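Local coordinates for response regulator (Xanthomonas campestris pv. campestris, PDB 3QYY), which carries a GGDEF domain that probably makes cyclic di-GMP from two GTP molecules and here holds cyclic di-GMP, with magnesium, at its active site, at residues A19-C25 against W85-W89; V33-Q37 against C135-A141; W41-F46 against H99-A105; F46-N52 against L126-S132. All coordinates share one frame; numbering follows the deposited sequence.

Interaction 1 of 4, residues A19-C25 against W85-W89; sequences ALNRRGC and WIGRW. With C2E (9,9'-[(2R,3R,3aS,5S,7aR,9R,10R,10aS,12S,14aR)-3,5,10,12-tetrahydroxy-5,12-dioxidooctahydro-2H,7H-difuro[3,2-d:3',2'-j][1,3,7,9,2,8]tetraoxadiphosphacyclododecine-2,9-diyl]bis(2-amino-1,9-dihydro-6H-purin-6-one)), chain C.
The cyclic di-GMP site of this GGDEF domain is bordered where the start of helix 22-38 meets the edge strand 85-90, just ahead of the Gly-Gly-Asp-Glu-Phe signature. Arg22 and Trp89 meet here and share one phosphate of the ligand. The guanidinium of Arg22 lies flat on the indole of Trp89, its plane turned by 25°, while Arg22 CD rests over the six-membered ring as a CH-pi contact. With CG anti to the backbone N (chi1 -174°) and the chain extended as far as NE, Arg22 reaches along the indole to the ligand. Arg22 NH1 donates to C2E O2P at 2.8 Å and NH2 to the same oxygen; Trp89 NE1 makes a nearly straight bond to C2E O1P, also 2.8 Å. Tyr145 stacks on Trp89 as well, and Cys25 CB packs at the edge of the indole, 3.8 Å from Trp89 CE3. Further back along the strand, a single beta bridge joins Leu20 to Gly87: Leu20 N donates to Ile86 O at 3.0 Å, and Arg88 N to Leu20 O. Leu20 CD1 meets Trp85 CE3 at 3.8 Å. The guanidinium of Arg88 leads away, to a salt bridge with Asp14 and a hydrogen bond with a second C2E molecule. Two phosphate oxygens thus receive three N-H donors from one stacked pair, and Arg22 probably helps to balance the phosphate's negative charge.

Interaction 2 of 4, residues V33-Q37 against C135-A141; sequences VTAAQ and CEVGIDA
Residues 33-37 form a turn of helix 22-38, and the irregular segment 135-141 passes beside it, with CA atoms nearest at Val33 and Ala141 (6.1 Å) and at Gln37 and Val137. Within the second segment a type II beta turn runs from Glu136 to Ile139, closed by the bond from Ile139 N to Glu136 O at 3.1 Å. Gly138 occupies the turn position with positive phi, 89°. Val33 directs its two methyl branches to different places: CG2 packs on Ala141 CB at 3.8 Å, whereas CG1 lies near Ile139 O and Cys135 SG. The sulfur of Cys135, turned to the far side of CB from its own amide nitrogen (chi1 -170°), touches Ala36 CB at 3.9 Å. The segment is the connection from strand 128-134 to helix 141-157 of the GGDEF domain, so the contact joins the later part of helix 22-38 to the bend at which the chain leaves the central sheet and enters the next helix. Asp140 sits at the N-cap of that helix; its carboxylate accepts from Glu143 N and is also hydrogen-bonded to Thr142 OG1. Leu144, from the same helix, packs against both Val33 and Ile139. On the solvent-exposed side Gln37 bends at chi2 (63°), which folds its amide over the turn. Gln37 NE2 comes within 2.8 Å of Ile139 O, but the angle is too poor for a hydrogen bond. The other end of the amide, Gln37 OE1, lies 3.6 Å from Cys135 SG.

Interaction 3 of 4, residues W41-F46 against H99-A105; sequences WPFVLF and HASEDEA
The imidazole of His99 is held between two aromatic side chains, Phe43 over one face and Trp41 over the opposite one, while Pro42 O lies at its edge. Neither neighbour is parallel to it. The five-membered ring of Trp41 is inclined to the imidazole by 58° with centroids 4.2 Å apart, and the Phe43 ring by 37° at 4.6 Å. On the Phe43 side the approach is by one corner: CD2 stands 3.4 Å from His99 NE2. Across the other face Trp41 NE1 comes to 3.1 Å from His99 CD2. His99 ND1 is hydrogen-bonded to the backbone O of Gln83, which helps to fix the rotation of the imidazole; His99 N is hydrogen-bonded to the Asp84 carboxylate.

Past the histidine, Pro42 CB packs on Ala100 O at 3.4 Å. That carbonyl is buried here and has no hydrogen-bonding partner in the model. Val44 CG2 also lies near it, and continues to Glu102 CA and to Ala105 CB at 4.0 Å. Ala105 CB meets the Phe46 ring at its edge, in plane. Ser101 is the N-cap of helix 102-116, with a weak capping bond from Glu104 N to its OG. The three rings form an aromatic cluster at the end of the central sheet of the GGDEF domain, joining the entry to strand 44-50 with the turn that leads from strand 93-98 into helix 102-116.

Interaction 4 of 4, residues F46-N52 against L126-S132; sequences FVLDMDN and LHVSAGS. With MG (magnesium ion), chain I.
Asp49 and Ser129 face each other as a hydrogen-bonded pair of two antiparallel strands, 44-50 and 128-134, in the central sheet of the GGDEF domain. Val47 and Gly131 form the other such pair; Val47 N donates to Gly131 O at 2.9 Å. Phe46, Leu48 and Met50 turn to the face covered by helix 102-116, with Leu48 CB beside Val128 CG1 and Ser132 CB 3.6 Å from Phe46 CD2. Bent at chi3 (78°), Met50 brings CE against Leu126 CD2 at 3.6 Å. Past the strand end, the Asn52 amide stacks on the His127 ring, planes only 3° apart, with ND2 over its centre. Asn52 OD1 accepts from His127 N at 3.0 Å, the donor standing above the carbonyl plane. Ser129 OG donates to the syn lone pair of Asp51 OD2 at 2.8 Å. Lys156 makes salt bridges to both Asp49 and Asp51. On the Val47 face, a chi1 of -176° swings the Asp49 carboxylate away from its own backbone N and up to the magnesium ion that Asp92 also binds. Asp49 OD2 coordinates the metal at 2.0 Å, while OD1 accepts from a metal-bound water at 2.7 Å.

Overall arrangement
From the N terminus, residues 19-25 open the loop that interaction 1 closes on edge strand 85-90. Helix 22-38 then supplies interaction 2, whose partner follows strand 128-134; the long loop so closed encloses interactions 3 and 4, whereas interaction 1 crosses all three others. Interactions 3 and 4 cross each other and share Phe46 on the central strand 44-50, one extending to helix 102-116 and the other to the neighbouring strand 128-134. Interactions 2 and 3 touch directly, Ala36 packing beside Trp41 and Phe43, and Trp85 of interaction 1 reaches Phe43 and Leu45. Ligand and metal lie at interactions 1 and 4, whose centres are about 15 Å apart.

Interaction 1 of 4, residues A19-C25 against W85-W89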
# COMPACT_ATOMS: atom_id res chain seq x y z
N ALA B 19 8.32 14.32 8.50
CA ALA B 19 7.82 14.84 7.24
C ALA B 19 6.39 15.21 7.61
O ALA B 19 5.94 14.91 8.72
CB ALA B 19 7.82 13.76 6.17
N LEU B 20 5.66 15.88 6.72
CA LEU B 20 4.27 16.21 7.01
C LEU B 20 3.52 14.87 7.05
O LEU B 20 4.00 13.87 6.50
CB LEU B 20 3.69 17.07 5.89
CG LEU B 20 4.28 18.47 5.70
CD1 LEU B 20 3.94 18.99 4.30
CD2 LEU B 20 3.75 19.41 6.77
N ASN B 21 2.37 14.84 7.72
CA ASN B 21 1.57 13.62 7.75
C ASN B 21 0.56 13.77 6.61
O ASN B 21 0.70 14.67 5.78
CB ASN B 21 0.86 13.44 9.10
CG ASN B 21 0.02 14.64 9.49
OD1 ASN B 21 -0.45 15.40 8.65
ND2 ASN B 21 -0.19 14.81 10.79
N ARG B 22 -0.45 12.91 6.55
CA ARG B 22 -1.41 13.02 5.46
C ARG B 22 -2.19 14.33 5.48
O ARG B 22 -2.42 14.93 4.43
CB ARG B 22 -2.38 11.83 5.48
CG ARG B 22 -3.33 11.83 4.28
CD ARG B 22 -3.75 10.42 3.91
NE ARG B 22 -4.70 10.39 2.81
CZ ARG B 22 -5.12 9.27 2.23
NH1 ARG B 22 -4.66 8.09 2.65
NH2 ARG B 22 -5.99 9.31 1.23
N ARG B 23 -2.61 14.78 6.66
CA ARG B 23 -3.35 16.03 6.76
C ARG B 23 -2.46 17.17 6.26
O ARG B 23 -2.93 18.09 5.59
CB ARG B 23 -3.78 16.28 8.22
CG ARG B 23 -4.72 15.20 8.74
CD ARG B 23 -4.96 15.29 10.25
NE ARG B 23 -5.88 16.35 10.62
CZ ARG B 23 -6.47 16.45 11.81
NH1 ARG B 23 -7.29 17.45 12.07
NH2 ARG B 23 -6.23 15.53 12.74
N GLY B 24 -1.17 17.08 6.58
CA GLY B 24 -0.21 18.08 6.14
C GLY B 24 -0.00 18.06 4.63
O GLY B 24 0.14 19.12 4.01
N CYS B 25 0.02 16.87 4.05
CA CYS B 25 0.19 16.71 2.60
C CYS B 25 -0.96 17.41 1.89
O CYS B 25 -0.77 18.14 0.91
CB CYS B 25 0.16 15.23 2.20
SG CYS B 25 1.63 14.26 2.56
N TRP B 85 8.40 21.06 0.14
CA TRP B 85 7.98 20.24 1.26
C TRP B 85 7.95 18.75 0.95
O TRP B 85 7.91 18.34 -0.21
CB TRP B 85 6.60 20.67 1.75
CG TRP B 85 5.53 20.69 0.68
CD1 TRP B 85 5.15 21.76 -0.08
CD2 TRP B 85 4.71 19.59 0.26
NE1 TRP B 85 4.14 21.40 -0.94
CE2 TRP B 85 3.85 20.07 -0.75
CE3 TRP B 85 4.62 18.25 0.64
CZ2 TRP B 85 2.91 19.25 -1.39
CZ3 TRP B 85 3.68 17.43 0.01
CH2 TRP B 85 2.84 17.94 -1.00
N ILE B 86 8.00 17.95 2.01
CA ILE B 86 7.92 16.51 1.88
C ILE B 86 6.93 16.01 2.92
O ILE B 86 6.97 16.41 4.09
CB ILE B 86 9.30 15.82 2.06
CG1 ILE B 86 9.13 14.30 1.93
CG2 ILE B 86 9.91 16.20 3.41
CD1 ILE B 86 10.44 13.53 1.79
N GLY B 87 6.01 15.16 2.48
CA GLY B 87 5.03 14.62 3.39
C GLY B 87 4.92 13.11 3.26
O GLY B 87 5.32 12.54 2.24
N ARG B 88 4.40 12.47 4.29
CA ARG B 88 4.22 11.03 4.29
C ARG B 88 2.72 10.77 4.13
O ARG B 88 1.92 11.09 5.01
CB ARG B 88 4.72 10.44 5.62
CG ARG B 88 4.76 8.93 5.65
CD ARG B 88 5.26 8.42 7.00
NE ARG B 88 5.27 6.96 7.05
CZ ARG B 88 5.52 6.24 8.14
NH1 ARG B 88 5.80 6.84 9.29
NH2 ARG B 88 5.50 4.91 8.07
N TRP B 89 2.34 10.22 2.98
CA TRP B 89 0.94 9.93 2.71
C TRP B 89 0.50 8.86 3.71
O TRP B 89 -0.62 8.88 4.24
CB TRP B 89 0.79 9.40 1.28
CG TRP B 89 -0.61 9.45 0.74
CD1 TRP B 89 -1.35 8.39 0.30
CD2 TRP B 89 -1.40 10.62 0.51
NE1 TRP B 89 -2.56 8.83 -0.20
CE2 TRP B 89 -2.61 10.19 -0.08
CE3 TRP B 89 -1.21 11.99 0.74
CZ2 TRP B 89 -3.63 11.09 -0.45
CZ3 TRP B 89 -2.22 12.88 0.37
CH2 TRP B 89 -3.41 12.43 -0.22
P1 C2E C . -4.76 5.96 -0.50
O2P C2E C . -5.61 6.39 0.65
O1P C2E C . -4.29 7.06 -1.42
O5' C2E C . -3.45 5.22 -0.01
C5' C2E C . -2.49 4.73 -0.97
C4' C2E C . -1.39 4.04 -0.17
O4' C2E C . -0.76 4.85 0.81
C3' C2E C . -1.90 2.82 0.58
O3' C2E C . -1.97 1.68 -0.29
C2' C2E C . -0.91 2.72 1.69
O2' C2E C . 0.18 1.90 1.26
C1' C2E C . -0.44 4.13 2.00
N9 C2E C . -1.20 4.70 3.14
C8 C2E C . -2.10 5.71 3.09
N7 C2E C . -2.60 5.99 4.31
C5 C2E C . -2.03 5.16 5.17
C6 C2E C . -2.10 4.93 6.63
O6 C2E C . -2.86 5.63 7.35
N1 C2E C . -1.33 3.95 7.18
C2 C2E C . -0.50 3.18 6.42
N2 C2E C . 0.24 2.23 7.02
N3 C2E C . -0.38 3.35 5.06
C4 C2E C . -1.11 4.30 4.40
P11 C2E C . -3.17 0.68 0.06
O21 C2E C . -3.09 0.25 1.49
O11 C2E C . -3.02 -0.44 -0.90
O5A C2E C . -4.56 1.39 -0.19
C5A C2E C . -4.84 1.86 -1.51
C4A C2E C . -6.17 2.54 -1.54
O4A C2E C . -7.26 1.73 -1.01
C3A C2E C . -6.22 3.85 -0.74
O3A C2E C . -5.62 4.95 -1.44
C2A C2E C . -7.70 3.99 -0.53
O2A C2E C . -8.26 4.69 -1.66
C1A C2E C . -8.25 2.58 -0.42
N91 C2E C . -8.53 2.26 1.00
C81 C2E C . -7.69 1.71 1.92
N71 C2E C . -8.32 1.57 3.12
C51 C2E C . -9.57 2.02 2.97
C61 C2E C . -10.79 2.17 3.82
O61 C2E C . -10.79 1.82 5.01
N11 C2E C . -11.91 2.70 3.26
C21 C2E C . -11.96 3.10 1.96
N21 C2E C . -13.11 3.62 1.46
N31 C2E C . -10.88 2.99 1.13
C41 C2E C . -9.69 2.47 1.58

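Interaction 2 of 4, residues V33-Q37 against C135-A141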
# COMPACT_ATOMS: atom_id res chain seq x y z
N VAL B 33 -0.77 24.90 -4.66
CA VAL B 33 -1.54 25.14 -5.88
C VAL B 33 -2.08 26.57 -5.89
O VAL B 33 -2.11 27.23 -6.93
CB VAL B 33 -2.72 24.15 -6.01
CG1 VAL B 33 -3.61 24.55 -7.18
CG2 VAL B 33 -2.18 22.74 -6.22
N THR B 34 -2.51 27.04 -4.72
CA THR B 34 -3.03 28.39 -4.60
C THR B 34 -1.94 29.40 -4.94
O THR B 34 -2.15 30.33 -5.72
CB THR B 34 -3.54 28.66 -3.17
OG1 THR B 34 -4.63 27.78 -2.87
CG2 THR B 34 -4.01 30.11 -3.04
N ALA B 35 -0.76 29.20 -4.36
CA ALA B 35 0.37 30.08 -4.60
C ALA B 35 0.74 30.07 -6.08
O ALA B 35 1.14 31.09 -6.64
CB ALA B 35 1.56 29.65 -3.75
N ALA B 36 0.61 28.91 -6.72
CA ALA B 36 0.93 28.78 -8.13
C ALA B 36 -0.10 29.50 -9.00
O ALA B 36 0.26 30.21 -9.94
CB ALA B 36 1.00 27.30 -8.52
N GLN B 37 -1.37 29.30 -8.68
CA GLN B 37 -2.46 29.92 -9.43
C GLN B 37 -2.61 31.41 -9.15
O GLN B 37 -3.08 32.16 -10.01
CB GLN B 37 -3.78 29.21 -9.10
CG GLN B 37 -4.35 28.36 -10.23
CD GLN B 37 -3.46 27.20 -10.61
OE1 GLN B 37 -2.30 27.39 -10.98
NE2 GLN B 37 -3.99 25.99 -10.53
N CYS B 135 1.88 21.81 -12.12
CA CYS B 135 0.70 22.64 -11.95
C CYS B 135 0.56 23.59 -13.13
O CYS B 135 1.54 24.18 -13.59
CB CYS B 135 0.79 23.44 -10.64
SG CYS B 135 -0.75 24.29 -10.19
N GLU B 136 -0.66 23.73 -13.62
CA GLU B 136 -0.96 24.61 -14.74
C GLU B 136 -2.34 25.20 -14.51
O GLU B 136 -3.16 24.61 -13.80
CB GLU B 136 -0.94 23.83 -16.06
CG GLU B 136 0.43 23.27 -16.42
CD GLU B 136 0.42 22.44 -17.69
OE1 GLU B 136 1.50 21.97 -18.11
OE2 GLU B 136 -0.67 22.25 -18.27
N VAL B 137 -2.60 26.36 -15.09
CA VAL B 137 -3.89 27.03 -14.94
C VAL B 137 -5.03 26.09 -15.31
O VAL B 137 -4.94 25.33 -16.27
CB VAL B 137 -3.97 28.30 -15.81
CG1 VAL B 137 -3.82 27.94 -17.28
CG2 VAL B 137 -5.29 29.02 -15.56
N GLY B 138 -6.12 26.14 -14.54
CA GLY B 138 -7.26 25.28 -14.81
C GLY B 138 -7.18 23.93 -14.12
O GLY B 138 -8.12 23.14 -14.18
N ILE B 139 -6.04 23.66 -13.47
CA ILE B 139 -5.84 22.40 -12.77
C ILE B 139 -5.82 22.62 -11.26
O ILE B 139 -5.05 23.45 -10.76
CB ILE B 139 -4.51 21.72 -13.20
CG1 ILE B 139 -4.63 21.15 -14.62
CG2 ILE B 139 -4.14 20.61 -12.23
CD1 ILE B 139 -4.87 22.19 -15.69
N ASP B 140 -6.66 21.89 -10.53
CA ASP B 140 -6.72 22.02 -9.08
C ASP B 140 -5.87 20.93 -8.41
O ASP B 140 -5.37 20.03 -9.08
CB ASP B 140 -8.17 21.94 -8.61
CG ASP B 140 -8.75 20.55 -8.72
OD1 ASP B 140 -8.43 19.84 -9.70
OD2 ASP B 140 -9.55 20.17 -7.84
N ALA B 141 -5.72 21.03 -7.09
CA ALA B 141 -4.91 20.09 -6.33
C ALA B 141 -5.32 18.63 -6.46
O ALA B 141 -4.47 17.75 -6.60
CB ALA B 141 -4.89 20.50 -4.86

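Interaction 3 of 4, residues W41-F46 against H99-A105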
# COMPACT_ATOMS: atom_id res chain seq x y z
N TRP B 41 4.10 31.37 -9.10
CA TRP B 41 5.34 30.61 -9.17
C TRP B 41 5.09 29.16 -9.59
O TRP B 41 3.98 28.64 -9.48
CB TRP B 41 6.12 30.67 -7.85
CG TRP B 41 5.39 30.30 -6.61
CD1 TRP B 41 4.50 29.28 -6.45
CD2 TRP B 41 5.56 30.89 -5.31
NE1 TRP B 41 4.12 29.19 -5.13
CE2 TRP B 41 4.76 30.16 -4.41
CE3 TRP B 41 6.33 31.95 -4.83
CZ2 TRP B 41 4.69 30.46 -3.05
CZ3 TRP B 41 6.27 32.26 -3.47
CH2 TRP B 41 5.46 31.51 -2.60
N PRO B 42 6.13 28.49 -10.10
CA PRO B 42 6.03 27.10 -10.55
C PRO B 42 5.87 26.10 -9.42
O PRO B 42 6.34 26.33 -8.30
CB PRO B 42 7.33 26.90 -11.31
CG PRO B 42 8.29 27.69 -10.47
CD PRO B 42 7.52 28.97 -10.23
N PHE B 43 5.19 25.00 -9.71
CA PHE B 43 5.01 23.95 -8.71
C PHE B 43 4.95 22.59 -9.37
O PHE B 43 4.22 22.38 -10.34
CB PHE B 43 3.74 24.17 -7.88
CG PHE B 43 3.54 23.13 -6.81
CD1 PHE B 43 2.43 22.30 -6.83
CD2 PHE B 43 4.50 22.96 -5.82
CE1 PHE B 43 2.27 21.30 -5.86
CE2 PHE B 43 4.36 21.96 -4.85
CZ PHE B 43 3.23 21.13 -4.88
N VAL B 44 5.73 21.66 -8.83
CA VAL B 44 5.78 20.30 -9.33
C VAL B 44 5.47 19.37 -8.16
O VAL B 44 6.08 19.50 -7.09
CB VAL B 44 7.17 19.96 -9.90
CG1 VAL B 44 7.15 18.57 -10.51
CG2 VAL B 44 7.58 21.01 -10.93
N LEU B 45 4.54 18.45 -8.36
CA LEU B 45 4.17 17.50 -7.31
C LEU B 45 4.67 16.11 -7.67
O LEU B 45 4.50 15.65 -8.80
CB LEU B 45 2.65 17.44 -7.14
CG LEU B 45 2.12 16.40 -6.15
CD1 LEU B 45 2.51 16.81 -4.73
CD2 LEU B 45 0.60 16.27 -6.27
N PHE B 46 5.31 15.45 -6.70
CA PHE B 46 5.81 14.09 -6.90
C PHE B 46 5.14 13.13 -5.92
O PHE B 46 4.91 13.47 -4.76
CB PHE B 46 7.32 14.00 -6.63
CG PHE B 46 8.16 14.84 -7.54
CD1 PHE B 46 8.45 16.17 -7.22
CD2 PHE B 46 8.70 14.30 -8.71
CE1 PHE B 46 9.26 16.94 -8.05
CE2 PHE B 46 9.51 15.07 -9.54
CZ PHE B 46 9.79 16.39 -9.21
N HIS B 99 8.67 23.94 -5.52
CA HIS B 99 8.32 25.18 -6.20
C HIS B 99 9.50 25.65 -7.04
O HIS B 99 10.25 26.55 -6.64
CB HIS B 99 7.91 26.27 -5.21
CG HIS B 99 6.50 26.13 -4.72
ND1 HIS B 99 6.19 25.68 -3.46
CD2 HIS B 99 5.32 26.35 -5.35
CE1 HIS B 99 4.87 25.64 -3.32
NE2 HIS B 99 4.32 26.04 -4.45
N ALA B 100 9.66 25.01 -8.19
CA ALA B 100 10.72 25.31 -9.14
C ALA B 100 10.25 24.80 -10.50
O ALA B 100 9.21 24.16 -10.60
CB ALA B 100 12.00 24.60 -8.74
N SER B 101 11.01 25.09 -11.56
CA SER B 101 10.64 24.62 -12.89
C SER B 101 10.74 23.09 -12.91
O SER B 101 11.50 22.50 -12.15
CB SER B 101 11.58 25.21 -13.94
OG SER B 101 12.90 24.71 -13.78
N GLU B 102 9.98 22.46 -13.80
CA GLU B 102 9.99 21.00 -13.88
C GLU B 102 11.38 20.41 -14.07
O GLU B 102 11.75 19.44 -13.42
CB GLU B 102 9.07 20.53 -15.01
CG GLU B 102 8.94 19.01 -15.08
CD GLU B 102 7.99 18.54 -16.16
OE1 GLU B 102 7.75 17.32 -16.25
OE2 GLU B 102 7.48 19.39 -16.92
N ASP B 103 12.17 21.00 -14.97
CA ASP B 103 13.52 20.51 -15.22
C ASP B 103 14.36 20.48 -13.95
O ASP B 103 14.96 19.46 -13.61
CB ASP B 103 14.22 21.38 -16.27
CG ASP B 103 13.65 21.19 -17.66
OD1 ASP B 103 14.05 21.94 -18.57
OD2 ASP B 103 12.82 20.28 -17.85
N GLU B 104 14.40 21.60 -13.24
CA GLU B 104 15.16 21.69 -12.00
C GLU B 104 14.65 20.70 -10.96
O GLU B 104 15.42 19.94 -10.38
CB GLU B 104 15.08 23.11 -11.45
CG GLU B 104 15.77 23.30 -10.10
CD GLU B 104 15.69 24.73 -9.60
OE1 GLU B 104 16.10 24.98 -8.45
OE2 GLU B 104 15.23 25.61 -10.37
N ALA B 105 13.34 20.70 -10.74
CA ALA B 105 12.73 19.81 -9.76
C ALA B 105 13.02 18.34 -10.07
O ALA B 105 13.46 17.59 -9.20
CB ALA B 105 11.23 20.05 -9.71

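Interaction 4 of 4, residues F46-N52 against L126-S132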
# COMPACT_ATOMS: atom_id res chain seq x y z
N PHE B 46 5.31 15.45 -6.70
CA PHE B 46 5.81 14.09 -6.90
C PHE B 46 5.14 13.13 -5.92
O PHE B 46 4.91 13.47 -4.76
CB PHE B 46 7.32 14.00 -6.63
CG PHE B 46 8.16 14.84 -7.54
CD1 PHE B 46 8.45 16.17 -7.22
CD2 PHE B 46 8.70 14.30 -8.71
CE1 PHE B 46 9.26 16.94 -8.05
CE2 PHE B 46 9.51 15.07 -9.54
CZ PHE B 46 9.79 16.39 -9.21
N VAL B 47 4.81 11.94 -6.41
CA VAL B 47 4.22 10.90 -5.57
C VAL B 47 5.25 9.78 -5.61
O VAL B 47 5.60 9.31 -6.70
CB VAL B 47 2.87 10.40 -6.11
CG1 VAL B 47 2.46 9.10 -5.38
CG2 VAL B 47 1.80 11.46 -5.91
N LEU B 48 5.73 9.36 -4.45
CA LEU B 48 6.74 8.30 -4.37
C LEU B 48 6.27 7.10 -3.55
O LEU B 48 5.58 7.26 -2.54
CB LEU B 48 8.02 8.85 -3.73
CG LEU B 48 8.50 10.25 -4.11
CD1 LEU B 48 9.82 10.53 -3.40
CD2 LEU B 48 8.66 10.37 -5.60
N ASP B 49 6.66 5.91 -3.98
CA ASP B 49 6.31 4.69 -3.27
C ASP B 49 7.54 3.79 -3.29
O ASP B 49 8.10 3.51 -4.35
CB ASP B 49 5.14 3.97 -3.96
CG ASP B 49 4.67 2.74 -3.20
OD1 ASP B 49 4.36 1.72 -3.85
OD2 ASP B 49 4.61 2.80 -1.95
N MET B 50 7.98 3.35 -2.11
CA MET B 50 9.15 2.49 -2.02
C MET B 50 8.87 1.12 -2.63
O MET B 50 7.73 0.64 -2.61
CB MET B 50 9.60 2.34 -0.56
CG MET B 50 10.14 3.62 0.05
SD MET B 50 11.04 3.31 1.58
CE MET B 50 12.61 2.70 0.92
N ASP B 51 9.91 0.50 -3.16
CA ASP B 51 9.82 -0.81 -3.80
C ASP B 51 10.38 -1.95 -2.95
O ASP B 51 9.93 -3.09 -3.06
CB ASP B 51 10.63 -0.83 -5.11
CG ASP B 51 10.08 0.10 -6.17
OD1 ASP B 51 10.83 0.37 -7.14
OD2 ASP B 51 8.92 0.55 -6.06
N ASN B 52 11.35 -1.65 -2.09
CA ASN B 52 12.02 -2.70 -1.32
C ASN B 52 12.16 -2.55 0.19
O ASN B 52 13.14 -3.02 0.76
CB ASN B 52 13.42 -2.90 -1.90
CG ASN B 52 14.32 -1.71 -1.66
OD1 ASN B 52 13.85 -0.57 -1.56
ND2 ASN B 52 15.63 -1.96 -1.56
N LEU B 126 17.93 2.10 -1.27
CA LEU B 126 16.50 2.28 -1.43
C LEU B 126 16.09 2.32 -2.90
O LEU B 126 16.72 2.98 -3.72
CB LEU B 126 16.05 3.59 -0.76
CG LEU B 126 16.10 3.71 0.77
CD1 LEU B 126 17.54 3.76 1.25
CD2 LEU B 126 15.36 4.97 1.19
N HIS B 127 15.02 1.59 -3.21
CA HIS B 127 14.48 1.53 -4.56
C HIS B 127 13.13 2.23 -4.50
O HIS B 127 12.30 1.91 -3.65
CB HIS B 127 14.33 0.08 -5.01
CG HIS B 127 15.63 -0.67 -5.06
ND1 HIS B 127 15.69 -2.03 -5.25
CD2 HIS B 127 16.91 -0.24 -4.95
CE1 HIS B 127 16.96 -2.41 -5.25
NE2 HIS B 127 17.72 -1.34 -5.07
N VAL B 128 12.91 3.19 -5.39
CA VAL B 128 11.68 3.97 -5.38
C VAL B 128 11.01 4.17 -6.74
O VAL B 128 11.68 4.38 -7.75
CB VAL B 128 11.95 5.38 -4.79
CG1 VAL B 128 10.67 6.22 -4.79
CG2 VAL B 128 12.51 5.24 -3.38
N SER B 129 9.68 4.09 -6.73
CA SER B 129 8.87 4.32 -7.93
C SER B 129 8.30 5.72 -7.75
O SER B 129 7.71 6.02 -6.72
CB SER B 129 7.73 3.31 -8.02
OG SER B 129 8.22 2.01 -8.34
N ALA B 130 8.49 6.58 -8.75
CA ALA B 130 8.00 7.95 -8.65
C ALA B 130 7.22 8.44 -9.86
O ALA B 130 7.46 8.02 -10.99
CB ALA B 130 9.18 8.88 -8.38
N GLY B 131 6.29 9.35 -9.59
CA GLY B 131 5.48 9.95 -10.64
C GLY B 131 5.37 11.45 -10.40
O GLY B 131 5.26 11.89 -9.25
N SER B 132 5.41 12.24 -11.46
CA SER B 132 5.32 13.69 -11.32
C SER B 132 4.23 14.32 -12.17
O SER B 132 3.78 13.75 -13.17
CB SER B 132 6.66 14.33 -11.66
OG SER B 132 7.01 14.12 -13.02
MG MG I . 3.84 1.41 -0.66
O HOH W 1 2.62 0.44 -2.26
O HOH W 2 5.42 -0.03 -1.18
O HOH W 3 2.33 2.76 -0.42